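Local coordinates for protein putative cathepsin d (Ixodes ricinus, PDB 5N7N) that probably cleaves proteins as an aspartic endopeptidase of the cathepsin D type, captured here as the zymogen with its propeptide still attached, at residues I4-F9 and V180-D185; P31-L36 and I99-G104; N63-S68 and D144-L149. All coordinates share one frame; numbering follows the deposited sequence.

Interaction 1. Residues I4-F9 and V180-D185; sequences IPLTRF and VYLNRD. Unlike the reference sequence in segment 180-185: Leu182 (reference Arg).
Leu6 and Arg8 belong to the propeptide strand of the sheet that joins the two lobes of this pepsin-fold zymogen, and they reach toward Leu182, Asn183 and Arg184 at the end of strand 177-182. As in other zymogens of the family, the propeptide supplies a strand to the interdomain sheet. It pairs with strands 40-46 and 192-196, and the latter also pairs with 177-182. Segments 4-9 and 180-185 are therefore not partners in the sheet: no hydrogen bond links them, the CA atoms of Leu6 and Leu182 stand 8.0 Å apart, and side chains bridge the gap. Leu6 directs its side chain across, and its CD1 meets CD2 of Leu182 at 4.0 Å, a methyl-to-methyl contact between two obliquely crossing leucines. Leu182, where the reference sequence has Arg, also packs on Tyr40 and on Leu341 of helix 338-341. Two residues on, Arg8 runs with CG anti to its own backbone N (chi1 -160°) and bends about its CG-CD bond (chi3 89°). The bend lays CD against the carbonyl O of Asn183 at 3.6 Å and brings the guanidinium beneath the carbonyl O of Arg184. That oxygen lies over one face, displaced toward the rim, 3.6 Å from NE of Arg8, an electrostatic approach without a hydrogen bond. The guanidinium of Arg184 is turned to other partners, with NH2 bonded to Asp307 O and NH1 in a long, weak ion pair with Asp338. Within segment 180-185, Asn183 ND2 donates to Tyr181 OH at 2.9 Å, the hydroxyl oxygen only 7° out of the amide plane.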
ATOM      1  N   ILE A   4     -10.015   4.086 -12.148  1.00 55.83           N
ATOM      2  CA  ILE A   4     -10.112   2.680 -11.716  1.00 50.84           C
ATOM      3  C   ILE A   4     -10.726   2.543 -10.321  1.00 48.07           C
ATOM      4  O   ILE A   4     -10.239   3.159  -9.367  1.00 40.85           O
ATOM      5  CB  ILE A   4      -8.760   1.902 -11.882  1.00 53.16           C
ATOM      6  CG1 ILE A   4      -8.879   0.897 -13.031  1.00 54.34           C
ATOM      7  CG2 ILE A   4      -8.355   1.068 -10.658  1.00 52.81           C
ATOM      8  CD1 ILE A   4      -9.248   1.486 -14.378  1.00 56.49           C
ATOM      9  N   PRO A   5     -11.787   1.711 -10.203  1.00 47.72           N
ATOM     10  CA  PRO A   5     -12.438   1.555  -8.916  1.00 47.07           C
ATOM     11  C   PRO A   5     -11.732   0.490  -8.079  1.00 47.97           C
ATOM     12  O   PRO A   5     -11.392  -0.588  -8.585  1.00 49.53           O
ATOM     13  CB  PRO A   5     -13.856   1.108  -9.297  1.00 46.52           C
ATOM     14  CG  PRO A   5     -13.708   0.421 -10.625  1.00 47.69           C
ATOM     15  CD  PRO A   5     -12.364   0.786 -11.202  1.00 48.18           C
ATOM     16  N   LEU A   6     -11.531   0.795  -6.803  1.00 45.87           N
ATOM     17  CA  LEU A   6     -10.897  -0.111  -5.875  1.00 45.45           C
ATOM     18  C   LEU A   6     -11.915  -0.808  -4.968  1.00 48.22           C
ATOM     19  O   LEU A   6     -12.937  -0.226  -4.578  1.00 47.95           O
ATOM     20  CB  LEU A   6      -9.863   0.643  -5.032  1.00 45.73           C
ATOM     21  CG  LEU A   6      -8.676   1.219  -5.804  1.00 45.06           C
ATOM     22  CD1 LEU A   6      -7.782   2.027  -4.876  1.00 44.62           C
ATOM     23  CD2 LEU A   6      -7.893   0.087  -6.461  1.00 46.03           C
ATOM     24  N   THR A   7     -11.624  -2.068  -4.645  1.00 46.72           N
ATOM     25  CA  THR A   7     -12.407  -2.827  -3.690  1.00 45.46           C
ATOM     26  C   THR A   7     -11.540  -3.141  -2.479  1.00 45.68           C
ATOM     27  O   THR A   7     -10.372  -3.508  -2.613  1.00 47.19           O
ATOM     28  CB  THR A   7     -12.942  -4.121  -4.306  1.00 46.17           C
ATOM     29  OG1 THR A   7     -13.574  -3.817  -5.555  1.00 46.92           O
ATOM     30  CG2 THR A   7     -13.951  -4.790  -3.363  1.00 46.95           C
ATOM     31  N   ARG A   8     -12.136  -2.977  -1.301  1.00 47.86           N
ATOM     32  CA  ARG A   8     -11.480  -3.228  -0.023  1.00 49.56           C
ATOM     33  C   ARG A   8     -11.866  -4.626   0.427  1.00 45.82           C
ATOM     34  O   ARG A   8     -13.004  -5.032   0.240  1.00 46.00           O
ATOM     35  CB  ARG A   8     -11.933  -2.194   1.023  1.00 51.81           C
ATOM     36  CG  ARG A   8     -10.990  -2.057   2.210  1.00 56.39           C
ATOM     37  CD  ARG A   8     -11.634  -1.323   3.375  1.00 60.17           C
ATOM     38  NE  ARG A   8     -12.326  -2.274   4.252  1.00 66.11           N
ATOM     39  CZ  ARG A   8     -11.818  -2.843   5.353  1.00 68.07           C
ATOM     40  NH1 ARG A   8     -10.584  -2.554   5.790  1.00 66.15           N
ATOM     41  NH2 ARG A   8     -12.564  -3.714   6.039  1.00 67.63           N
ATOM     42  N   PHE A   9     -10.916  -5.355   1.004  1.00 46.28           N
ATOM     43  CA  PHE A   9     -11.175  -6.682   1.577  1.00 46.20           C
ATOM     44  C   PHE A   9     -10.367  -6.860   2.852  1.00 46.77           C
ATOM     45  O   PHE A   9      -9.342  -6.223   3.048  1.00 49.46           O
ATOM     46  CB  PHE A   9     -10.809  -7.794   0.584  1.00 47.46           C
ATOM     47  CG  PHE A   9      -9.337  -7.835   0.228  1.00 46.00           C
ATOM     48  CD1 PHE A   9      -8.835  -7.046  -0.808  1.00 44.78           C
ATOM     49  CD2 PHE A   9      -8.460  -8.653   0.929  1.00 43.34           C
ATOM     50  CE1 PHE A   9      -7.490  -7.074  -1.138  1.00 44.81           C
ATOM     51  CE2 PHE A   9      -7.112  -8.681   0.611  1.00 45.32           C
ATOM     52  CZ  PHE A   9      -6.627  -7.892  -0.425  1.00 45.71           C
ATOM     53  N   VAL A 180      -5.257   9.038  -5.349  1.00 43.24           N
ATOM     54  CA  VAL A 180      -5.773   7.853  -4.672  1.00 45.19           C
ATOM     55  C   VAL A 180      -6.738   8.204  -3.554  1.00 44.59           C
ATOM     56  O   VAL A 180      -6.389   8.913  -2.604  1.00 45.31           O
ATOM     57  CB  VAL A 180      -4.627   6.955  -4.138  1.00 42.54           C
ATOM     58  CG1 VAL A 180      -5.182   5.794  -3.336  1.00 40.35           C
ATOM     59  CG2 VAL A 180      -3.797   6.431  -5.296  1.00 43.83           C
ATOM     60  N   TYR A 181      -7.944   7.669  -3.692  1.00 46.77           N
ATOM     61  CA  TYR A 181      -9.002   7.792  -2.719  1.00 50.76           C
ATOM     62  C   TYR A 181      -9.198   6.431  -2.083  1.00 50.64           C
ATOM     63  O   TYR A 181      -9.535   5.478  -2.778  1.00 53.68           O
ATOM     64  CB  TYR A 181     -10.280   8.222  -3.434  1.00 55.77           C
ATOM     65  CG  TYR A 181     -11.528   8.157  -2.586  1.00 59.00           C
ATOM     66  CD1 TYR A 181     -11.653   8.936  -1.436  1.00 60.51           C
ATOM     67  CD2 TYR A 181     -12.593   7.333  -2.947  1.00 61.58           C
ATOM     68  CE1 TYR A 181     -12.803   8.891  -0.663  1.00 64.35           C
ATOM     69  CE2 TYR A 181     -13.748   7.275  -2.179  1.00 65.70           C
ATOM     70  CZ  TYR A 181     -13.850   8.055  -1.039  1.00 67.02           C
ATOM     71  OH  TYR A 181     -14.996   7.998  -0.285  1.00 67.43           O
ATOM     72  N   LEU A 182      -8.964   6.336  -0.777  1.00 52.55           N
ATOM     73  CA  LEU A 182      -9.179   5.098  -0.034  1.00 54.79           C
ATOM     74  C   LEU A 182     -10.303   5.260   0.960  1.00 59.72           C
ATOM     75  O   LEU A 182     -10.210   6.074   1.881  1.00 61.61           O
ATOM     76  CB  LEU A 182      -7.923   4.693   0.724  1.00 53.73           C
ATOM     77  CG  LEU A 182      -6.704   4.348  -0.118  1.00 54.08           C
ATOM     78  CD1 LEU A 182      -5.591   3.908   0.819  1.00 53.99           C
ATOM     79  CD2 LEU A 182      -6.996   3.264  -1.145  1.00 53.64           C
ATOM     80  N   ASN A 183     -11.356   4.472   0.764  1.00 65.23           N
ATOM     81  CA  ASN A 183     -12.460   4.386   1.703  1.00 68.12           C
ATOM     82  C   ASN A 183     -12.276   3.181   2.637  1.00 68.91           C
ATOM     83  O   ASN A 183     -12.382   2.034   2.206  1.00 70.91           O
ATOM     84  CB  ASN A 183     -13.763   4.271   0.921  1.00 71.99           C
ATOM     85  CG  ASN A 183     -14.961   4.624   1.754  1.00 76.17           C
ATOM     86  OD1 ASN A 183     -15.429   3.807   2.533  1.00 76.25           O
ATOM     87  ND2 ASN A 183     -15.463   5.846   1.600  1.00 78.11           N
ATOM     88  N   ARG A 184     -12.009   3.446   3.915  1.00 73.91           N
ATOM     89  CA  ARG A 184     -11.801   2.374   4.915  1.00 76.22           C
ATOM     90  C   ARG A 184     -13.121   1.818   5.458  1.00 83.91           C
ATOM     91  O   ARG A 184     -13.125   0.761   6.094  1.00 83.88           O
ATOM     92  CB  ARG A 184     -10.933   2.851   6.092  1.00 72.49           C
ATOM     93  CG  ARG A 184      -9.713   3.670   5.690  1.00 71.80           C
ATOM     94  CD  ARG A 184      -8.433   3.215   6.367  1.00 69.93           C
ATOM     95  NE  ARG A 184      -8.505   3.239   7.826  1.00 70.39           N
ATOM     96  CZ  ARG A 184      -8.502   2.175   8.641  1.00 70.32           C
ATOM     97  NH1 ARG A 184      -8.420   0.918   8.183  1.00 65.31           N
ATOM     98  NH2 ARG A 184      -8.580   2.375   9.955  1.00 68.58           N
ATOM     99  N   ASP A 185     -14.218   2.551   5.228  1.00 91.87           N
ATOM    100  CA  ASP A 185     -15.578   2.163   5.635  1.00 97.79           C
ATOM    101  C   ASP A 185     -15.917   0.775   5.064  1.00101.81           C
ATOM    102  O   ASP A 185     -15.727   0.548   3.864  1.00 97.38           O
ATOM    103  CB  ASP A 185     -16.587   3.215   5.117  1.00103.71           C
ATOM    104  CG  ASP A 185     -17.921   3.210   5.855  1.00105.78           C
ATOM    105  OD1 ASP A 185     -18.518   2.134   6.075  1.00108.30           O
ATOM    106  OD2 ASP A 185     -18.404   4.318   6.169  1.00103.24           O
TER

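Interaction 2. Residues P31-L36 and I99-G104; sequences PLVNLL and IVYGSG
Val33 lies on the face of Tyr101, the tyrosine of the flap that overhangs the catalytic cleft in this family; by comparison with cathepsin D relatives, segment 31-36 probably lies a few residues into the mature chain. A CH-pi contact holds the pair: CB of Val33 is 3.5 Å from the ring centroid and 9° off its normal. Leu35 CD2 comes to the ring edge instead. The backbones are tied mainly through the type I turn from Tyr101 to Gly104. Gly102 N donates to Val33 O at 2.8 Å, while the amide of Val33 reaches Val100 O through a water that accepts from Val33 N at 3.2 Å and donates to Val100 O. Next, Leu35 N gives a nearly straight bond to Ser103 OG (2.9 Å, 165°); the same hydroxyl oxygen also meets an ammonium ion, probably from the crystallisation liquor. Asn34, with CG anti to its N (chi1 -163°), turns OD1 back to accept from Leu36 N at 3.0 Å, in the carbonyl plane. This Asx turn leaves ND2 resting against the backbone of Gly102, which has no side chain there, and bonded to Tyr28 OH and, weakly, Glu25. Tyr101 OH is engaged by Trp65 NE1. Leu32 closes the solvent-facing end, its CD1 3.5 Å from Gly102 N. The contact thus packs the loop after helix 12-18 under the hairpin of strands 91-99 and 106-117: Leu36 lies on Val12 and Arg13 of that helix, and Leu35 and Tyr101 on Ile146 of strand 145-148.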
ATOM      1  N   PRO A  31      11.656  -1.447   3.167  1.00 43.93           N
ATOM      2  CA  PRO A  31      10.248  -1.755   2.990  1.00 43.77           C
ATOM      3  C   PRO A  31      10.055  -2.818   1.919  1.00 42.24           C
ATOM      4  O   PRO A  31      10.682  -2.747   0.857  1.00 41.61           O
ATOM      5  CB  PRO A  31       9.645  -0.418   2.552  1.00 43.91           C
ATOM      6  CG  PRO A  31      10.567   0.594   3.133  1.00 45.21           C
ATOM      7  CD  PRO A  31      11.914  -0.020   2.921  1.00 45.97           C
ATOM      8  N   LEU A  32       9.218  -3.795   2.252  1.00 40.84           N
ATOM      9  CA  LEU A  32       8.883  -4.923   1.391  1.00 41.53           C
ATOM     10  C   LEU A  32       7.372  -5.001   1.211  1.00 39.74           C
ATOM     11  O   LEU A  32       6.603  -4.668   2.115  1.00 37.00           O
ATOM     12  CB  LEU A  32       9.325  -6.242   2.031  1.00 40.07           C
ATOM     13  CG  LEU A  32      10.801  -6.515   2.281  1.00 41.96           C
ATOM     14  CD1 LEU A  32      10.927  -7.909   2.887  1.00 41.93           C
ATOM     15  CD2 LEU A  32      11.648  -6.376   1.011  1.00 40.93           C
ATOM     16  N   VAL A  33       6.965  -5.489   0.048  1.00 39.54           N
ATOM     17  CA  VAL A  33       5.582  -5.878  -0.183  1.00 37.71           C
ATOM     18  C   VAL A  33       5.318  -7.085   0.706  1.00 36.66           C
ATOM     19  O   VAL A  33       6.188  -7.953   0.855  1.00 36.29           O
ATOM     20  CB  VAL A  33       5.338  -6.272  -1.647  1.00 38.20           C
ATOM     21  CG1 VAL A  33       3.875  -6.623  -1.884  1.00 39.05           C
ATOM     22  CG2 VAL A  33       5.747  -5.146  -2.575  1.00 39.94           C
ATOM     23  N   ASN A  34       4.141  -7.122   1.315  1.00 35.64           N
ATOM     24  CA  ASN A  34       3.709  -8.283   2.077  1.00 36.71           C
ATOM     25  C   ASN A  34       2.252  -8.586   1.731  1.00 38.01           C
ATOM     26  O   ASN A  34       1.354  -7.805   2.030  1.00 40.69           O
ATOM     27  CB  ASN A  34       3.897  -8.047   3.572  1.00 37.27           C
ATOM     28  CG  ASN A  34       3.848  -9.339   4.379  1.00 37.43           C
ATOM     29  OD1 ASN A  34       2.977 -10.185   4.164  1.00 40.49           O
ATOM     30  ND2 ASN A  34       4.762  -9.487   5.326  1.00 37.66           N
ATOM     31  N   LEU A  35       2.033  -9.736   1.105  1.00 39.13           N
ATOM     32  CA  LEU A  35       0.713 -10.140   0.622  1.00 37.93           C
ATOM     33  C   LEU A  35      -0.266 -10.440   1.755  1.00 37.75           C
ATOM     34  O   LEU A  35      -1.463 -10.425   1.535  1.00 38.97           O
ATOM     35  CB  LEU A  35       0.838 -11.361  -0.305  1.00 38.58           C
ATOM     36  CG  LEU A  35       1.766 -11.209  -1.514  1.00 39.00           C
ATOM     37  CD1 LEU A  35       1.771 -12.467  -2.376  1.00 39.22           C
ATOM     38  CD2 LEU A  35       1.378 -10.015  -2.352  1.00 39.02           C
ATOM     39  N   LEU A  36       0.235 -10.694   2.961  1.00 37.26           N
ATOM     40  CA  LEU A  36      -0.636 -10.816   4.123  1.00 38.56           C
ATOM     41  C   LEU A  36      -1.311  -9.501   4.523  1.00 39.77           C
ATOM     42  O   LEU A  36      -2.339  -9.543   5.202  1.00 42.27           O
ATOM     43  CB  LEU A  36       0.140 -11.357   5.335  1.00 40.07           C
ATOM     44  CG  LEU A  36       0.858 -12.699   5.153  1.00 39.84           C
ATOM     45  CD1 LEU A  36       1.625 -13.084   6.403  1.00 38.82           C
ATOM     46  CD2 LEU A  36      -0.141 -13.784   4.788  1.00 42.16           C
ATOM     47  N   ILE A  99      11.832 -11.491  -6.686  1.00 31.29           N
ATOM     48  CA  ILE A  99      11.553 -10.356  -5.818  1.00 31.26           C
ATOM     49  C   ILE A  99      11.426 -10.874  -4.390  1.00 31.39           C
ATOM     50  O   ILE A  99      10.738 -11.869  -4.139  1.00 30.39           O
ATOM     51  CB  ILE A  99      10.243  -9.594  -6.160  1.00 30.88           C
ATOM     52  CG1 ILE A  99       9.894  -9.612  -7.658  1.00 29.64           C
ATOM     53  CG2 ILE A  99      10.381  -8.147  -5.690  1.00 31.87           C
ATOM     54  CD1 ILE A  99       8.466  -9.185  -7.970  1.00 29.32           C
ATOM     55  N   VAL A 100      12.096 -10.182  -3.470  1.00 30.57           N
ATOM     56  CA  VAL A 100      12.023 -10.475  -2.057  1.00 30.30           C
ATOM     57  C   VAL A 100      10.780  -9.795  -1.516  1.00 30.74           C
ATOM     58  O   VAL A 100      10.665  -8.581  -1.596  1.00 31.54           O
ATOM     59  CB  VAL A 100      13.299  -9.989  -1.322  1.00 31.44           C
ATOM     60  CG1 VAL A 100      13.191 -10.161   0.198  1.00 31.04           C
ATOM     61  CG2 VAL A 100      14.523 -10.743  -1.840  1.00 29.43           C
ATOM     62  N   TYR A 101       9.844 -10.599  -1.010  1.00 31.64           N
ATOM     63  CA  TYR A 101       8.643 -10.126  -0.320  1.00 32.77           C
ATOM     64  C   TYR A 101       8.664 -10.568   1.134  1.00 34.97           C
ATOM     65  O   TYR A 101       9.179 -11.638   1.466  1.00 36.30           O
ATOM     66  CB  TYR A 101       7.383 -10.689  -0.980  1.00 33.01           C
ATOM     67  CG  TYR A 101       6.854  -9.925  -2.170  1.00 32.70           C
ATOM     68  CD1 TYR A 101       7.689  -9.146  -2.976  1.00 32.35           C
ATOM     69  CD2 TYR A 101       5.514 -10.014  -2.522  1.00 32.40           C
ATOM     70  CE1 TYR A 101       7.194  -8.468  -4.078  1.00 32.04           C
ATOM     71  CE2 TYR A 101       5.013  -9.336  -3.627  1.00 30.60           C
ATOM     72  CZ  TYR A 101       5.855  -8.565  -4.393  1.00 30.62           C
ATOM     73  OH  TYR A 101       5.372  -7.896  -5.478  1.00 29.21           O
ATOM     74  N   GLY A 102       8.059  -9.751   1.996  1.00 37.03           N
ATOM     75  CA  GLY A 102       7.895 -10.095   3.408  1.00 37.24           C
ATOM     76  C   GLY A 102       7.122 -11.392   3.629  1.00 37.98           C
ATOM     77  O   GLY A 102       7.346 -12.077   4.627  1.00 37.59           O
ATOM     78  N   SER A 103       6.232 -11.728   2.687  1.00 36.40           N
ATOM     79  CA  SER A 103       5.438 -12.955   2.735  1.00 38.11           C
ATOM     80  C   SER A 103       6.082 -14.189   2.040  1.00 42.72           C
ATOM     81  O   SER A 103       5.440 -15.235   1.960  1.00 44.65           O
ATOM     82  CB  SER A 103       4.028 -12.679   2.160  1.00 35.82           C
ATOM     83  OG  SER A 103       4.076 -11.813   1.028  1.00 34.34           O
ATOM     84  N   GLY A 104       7.340 -14.091   1.591  1.00 44.17           N
ATOM     85  CA  GLY A 104       7.976 -15.146   0.773  1.00 42.64           C
ATOM     86  C   GLY A 104       8.155 -14.690  -0.671  1.00 39.96           C
ATOM     87  O   GLY A 104       7.341 -13.942  -1.198  1.00 43.33           O
TER
HETATM   88  O   HOH W   1       9.148  -6.234  -2.152  1.00 21.73           O

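Interaction 3. Residues N63-S68 and D144-L149; sequences NLWLPS and DGILGL
Trp65 holds CG between its backbone N and carbonyl carbon (chi1 68°), which folds the indole back over the neighbouring strand, against Gly145 and Ile146. Gly145 CA sits over the face of the six-membered ring, 3.8 Å from its centroid and 15° off the normal, and Ile146 N lies above the same ring system. Ile146 leaves the strand on the same face as Trp65, and with CG1 beside the backbone N (chi1 -69°) its end bends toward the indole. On the other face, Leu64 CD1 crosses to Leu147 CB at 4.1 Å. The backbones run antiparallel. Trp65 and Ile146 form a hydrogen-bonded pair, through Trp65 N to Ile146 O (3.0 Å) and Ile146 N to Trp65 O (3.2 Å), and Gly148 N reaches Asn63 O at 2.8 Å from above the carbonyl plane. At the far end Pro67 CD abuts Asp144 O, which accepts from Tyr75 OH. Strand 145-148 is inserted between 51-58, which it parallels, and 64-67: this is the psi-loop of aspartic peptidases. Strand 64-67 pairs on its other edge with 120-130, while Leu64, Leu66 and Leu147 pack on strand 40-46.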
ATOM      1  N   ASN A  63       6.766  -3.115  -9.663  1.00 30.07           N
ATOM      2  CA  ASN A  63       6.633  -4.227 -10.601  1.00 30.08           C
ATOM      3  C   ASN A  63       5.185  -4.569 -10.898  1.00 29.88           C
ATOM      4  O   ASN A  63       4.326  -4.477 -10.019  1.00 27.51           O
ATOM      5  CB  ASN A  63       7.308  -5.466 -10.023  1.00 30.94           C
ATOM      6  CG  ASN A  63       8.769  -5.245  -9.762  1.00 30.49           C
ATOM      7  OD1 ASN A  63       9.501  -4.831 -10.670  1.00 31.27           O
ATOM      8  ND2 ASN A  63       9.218  -5.514  -8.530  1.00 31.22           N
ATOM      9  N   LEU A  64       4.933  -4.965 -12.142  1.00 29.57           N
ATOM     10  CA  LEU A  64       3.688  -5.626 -12.532  1.00 30.10           C
ATOM     11  C   LEU A  64       3.960  -7.138 -12.647  1.00 30.53           C
ATOM     12  O   LEU A  64       4.810  -7.547 -13.450  1.00 29.64           O
ATOM     13  CB  LEU A  64       3.201  -5.081 -13.879  1.00 29.68           C
ATOM     14  CG  LEU A  64       2.020  -5.780 -14.565  1.00 29.61           C
ATOM     15  CD1 LEU A  64       0.750  -5.679 -13.744  1.00 29.29           C
ATOM     16  CD2 LEU A  64       1.780  -5.202 -15.940  1.00 30.08           C
ATOM     17  N   TRP A  65       3.278  -7.958 -11.842  1.00 30.52           N
ATOM     18  CA  TRP A  65       3.296  -9.410 -12.049  1.00 30.64           C
ATOM     19  C   TRP A  65       1.933 -10.066 -11.848  1.00 32.87           C
ATOM     20  O   TRP A  65       1.113  -9.570 -11.089  1.00 32.38           O
ATOM     21  CB  TRP A  65       4.333 -10.089 -11.166  1.00 29.18           C
ATOM     22  CG  TRP A  65       4.072 -10.079  -9.680  1.00 28.09           C
ATOM     23  CD1 TRP A  65       4.636  -9.241  -8.774  1.00 28.43           C
ATOM     24  CD2 TRP A  65       3.236 -10.974  -8.935  1.00 27.30           C
ATOM     25  NE1 TRP A  65       4.197  -9.537  -7.519  1.00 28.98           N
ATOM     26  CE2 TRP A  65       3.329 -10.593  -7.586  1.00 28.24           C
ATOM     27  CE3 TRP A  65       2.411 -12.062  -9.283  1.00 27.65           C
ATOM     28  CZ2 TRP A  65       2.636 -11.260  -6.571  1.00 29.40           C
ATOM     29  CZ3 TRP A  65       1.706 -12.704  -8.298  1.00 27.43           C
ATOM     30  CH2 TRP A  65       1.824 -12.306  -6.940  1.00 29.22           C
ATOM     31  N   LEU A  66       1.735 -11.193 -12.537  1.00 33.28           N
ATOM     32  CA  LEU A  66       0.535 -12.019 -12.450  1.00 32.64           C
ATOM     33  C   LEU A  66       0.902 -13.497 -12.502  1.00 31.32           C
ATOM     34  O   LEU A  66       1.934 -13.851 -13.054  1.00 31.21           O
ATOM     35  CB  LEU A  66      -0.352 -11.744 -13.646  1.00 35.50           C
ATOM     36  CG  LEU A  66      -0.898 -10.324 -13.708  1.00 35.24           C
ATOM     37  CD1 LEU A  66      -1.236  -9.969 -15.131  1.00 35.81           C
ATOM     38  CD2 LEU A  66      -2.080 -10.158 -12.773  1.00 34.92           C
ATOM     39  N   PRO A  67       0.046 -14.369 -11.939  1.00 31.11           N
ATOM     40  CA  PRO A  67       0.289 -15.815 -12.075  1.00 31.99           C
ATOM     41  C   PRO A  67       0.353 -16.242 -13.536  1.00 29.97           C
ATOM     42  O   PRO A  67      -0.458 -15.806 -14.332  1.00 31.77           O
ATOM     43  CB  PRO A  67      -0.929 -16.438 -11.375  1.00 31.41           C
ATOM     44  CG  PRO A  67      -1.363 -15.384 -10.406  1.00 30.58           C
ATOM     45  CD  PRO A  67      -1.171 -14.106 -11.153  1.00 30.07           C
ATOM     46  N   SER A  68       1.347 -17.041 -13.886  1.00 30.40           N
ATOM     47  CA  SER A  68       1.452 -17.590 -15.227  1.00 30.15           C
ATOM     48  C   SER A  68       0.574 -18.823 -15.345  1.00 29.24           C
ATOM     49  O   SER A  68       0.410 -19.586 -14.395  1.00 28.09           O
ATOM     50  CB  SER A  68       2.887 -18.008 -15.530  1.00 31.84           C
ATOM     51  OG  SER A  68       3.016 -18.526 -16.852  1.00 30.13           O
ATOM     52  N   ASP A 144      -4.955 -11.327  -7.740  1.00 37.29           N
ATOM     53  CA  ASP A 144      -4.108 -12.228  -8.499  1.00 37.09           C
ATOM     54  C   ASP A 144      -2.631 -11.860  -8.380  1.00 37.51           C
ATOM     55  O   ASP A 144      -1.793 -12.704  -8.072  1.00 39.01           O
ATOM     56  CB  ASP A 144      -4.564 -12.187  -9.958  1.00 37.06           C
ATOM     57  CG  ASP A 144      -6.008 -12.631 -10.113  1.00 36.31           C
ATOM     58  OD1 ASP A 144      -6.377 -13.653  -9.495  1.00 34.65           O
ATOM     59  OD2 ASP A 144      -6.780 -11.953 -10.814  1.00 38.55           O
ATOM     60  N   GLY A 145      -2.316 -10.597  -8.616  1.00 37.43           N
ATOM     61  CA  GLY A 145      -0.937 -10.114  -8.542  1.00 38.17           C
ATOM     62  C   GLY A 145      -0.854  -8.685  -8.056  1.00 37.41           C
ATOM     63  O   GLY A 145      -1.768  -8.206  -7.401  1.00 35.39           O
ATOM     64  N   ILE A 146       0.262  -8.020  -8.365  1.00 38.96           N
ATOM     65  CA  ILE A 146       0.492  -6.632  -7.989  1.00 36.62           C
ATOM     66  C   ILE A 146       0.837  -5.817  -9.214  1.00 36.04           C
ATOM     67  O   ILE A 146       1.481  -6.317 -10.131  1.00 32.68           O
ATOM     68  CB  ILE A 146       1.628  -6.490  -6.951  1.00 38.44           C
ATOM     69  CG1 ILE A 146       1.184  -7.060  -5.609  1.00 38.74           C
ATOM     70  CG2 ILE A 146       2.027  -5.029  -6.730  1.00 37.86           C
ATOM     71  CD1 ILE A 146       1.590  -8.488  -5.437  1.00 39.20           C
ATOM     72  N   LEU A 147       0.371  -4.560  -9.199  1.00 35.07           N
ATOM     73  CA  LEU A 147       0.779  -3.517 -10.116  1.00 35.55           C
ATOM     74  C   LEU A 147       1.413  -2.385  -9.287  1.00 36.41           C
ATOM     75  O   LEU A 147       0.720  -1.674  -8.544  1.00 36.85           O
ATOM     76  CB  LEU A 147      -0.433  -3.009 -10.903  1.00 37.65           C
ATOM     77  CG  LEU A 147      -0.199  -2.023 -12.064  1.00 38.40           C
ATOM     78  CD1 LEU A 147      -1.364  -2.045 -13.050  1.00 38.43           C
ATOM     79  CD2 LEU A 147       0.022  -0.597 -11.573  1.00 38.71           C
ATOM     80  N   GLY A 148       2.726  -2.232  -9.420  1.00 35.01           N
ATOM     81  CA  GLY A 148       3.491  -1.259  -8.657  1.00 35.88           C
ATOM     82  C   GLY A 148       3.436   0.140  -9.268  1.00 36.34           C
ATOM     83  O   GLY A 148       3.523   0.305 -10.495  1.00 36.15           O
ATOM     84  N   LEU A 149       3.287   1.146  -8.409  1.00 37.46           N
ATOM     85  CA  LEU A 149       3.179   2.542  -8.849  1.00 38.31           C
ATOM     86  C   LEU A 149       4.332   3.403  -8.339  1.00 36.87           C
ATOM     87  O   LEU A 149       4.282   4.638  -8.415  1.00 38.65           O
ATOM     88  CB  LEU A 149       1.832   3.126  -8.415  1.00 38.39           C
ATOM     89  CG  LEU A 149       0.600   2.461  -9.035  1.00 38.38           C
ATOM     90  CD1 LEU A 149      -0.640   2.676  -8.186  1.00 37.63           C
ATOM     91  CD2 LEU A 149       0.374   2.958 -10.455  1.00 38.84           C
TER

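How the interactions relate
Interactions 2 and 3 touch, with centres 13 Å apart; the probable hydrogen bond between Tyr101 OH of the flap and Trp65 NE1, 2.9 Å long, joins them. Both approach the predicted catalytic Asp58: the side chains of Val33 and Ile146 are each about 4 Å from its side chain. Segment 31-36 thus occupies the cleft between flap and psi-loop, consistent with a blocked active site in the zymogen. Interaction 1 stands apart, its nearest atoms about 6 Å from either, where the propeptide strand forms part of the interdomain sheet; the side chain of Leu182 is about 9 Å from that of Asn249, the predicted second active-site position, changed in this structure.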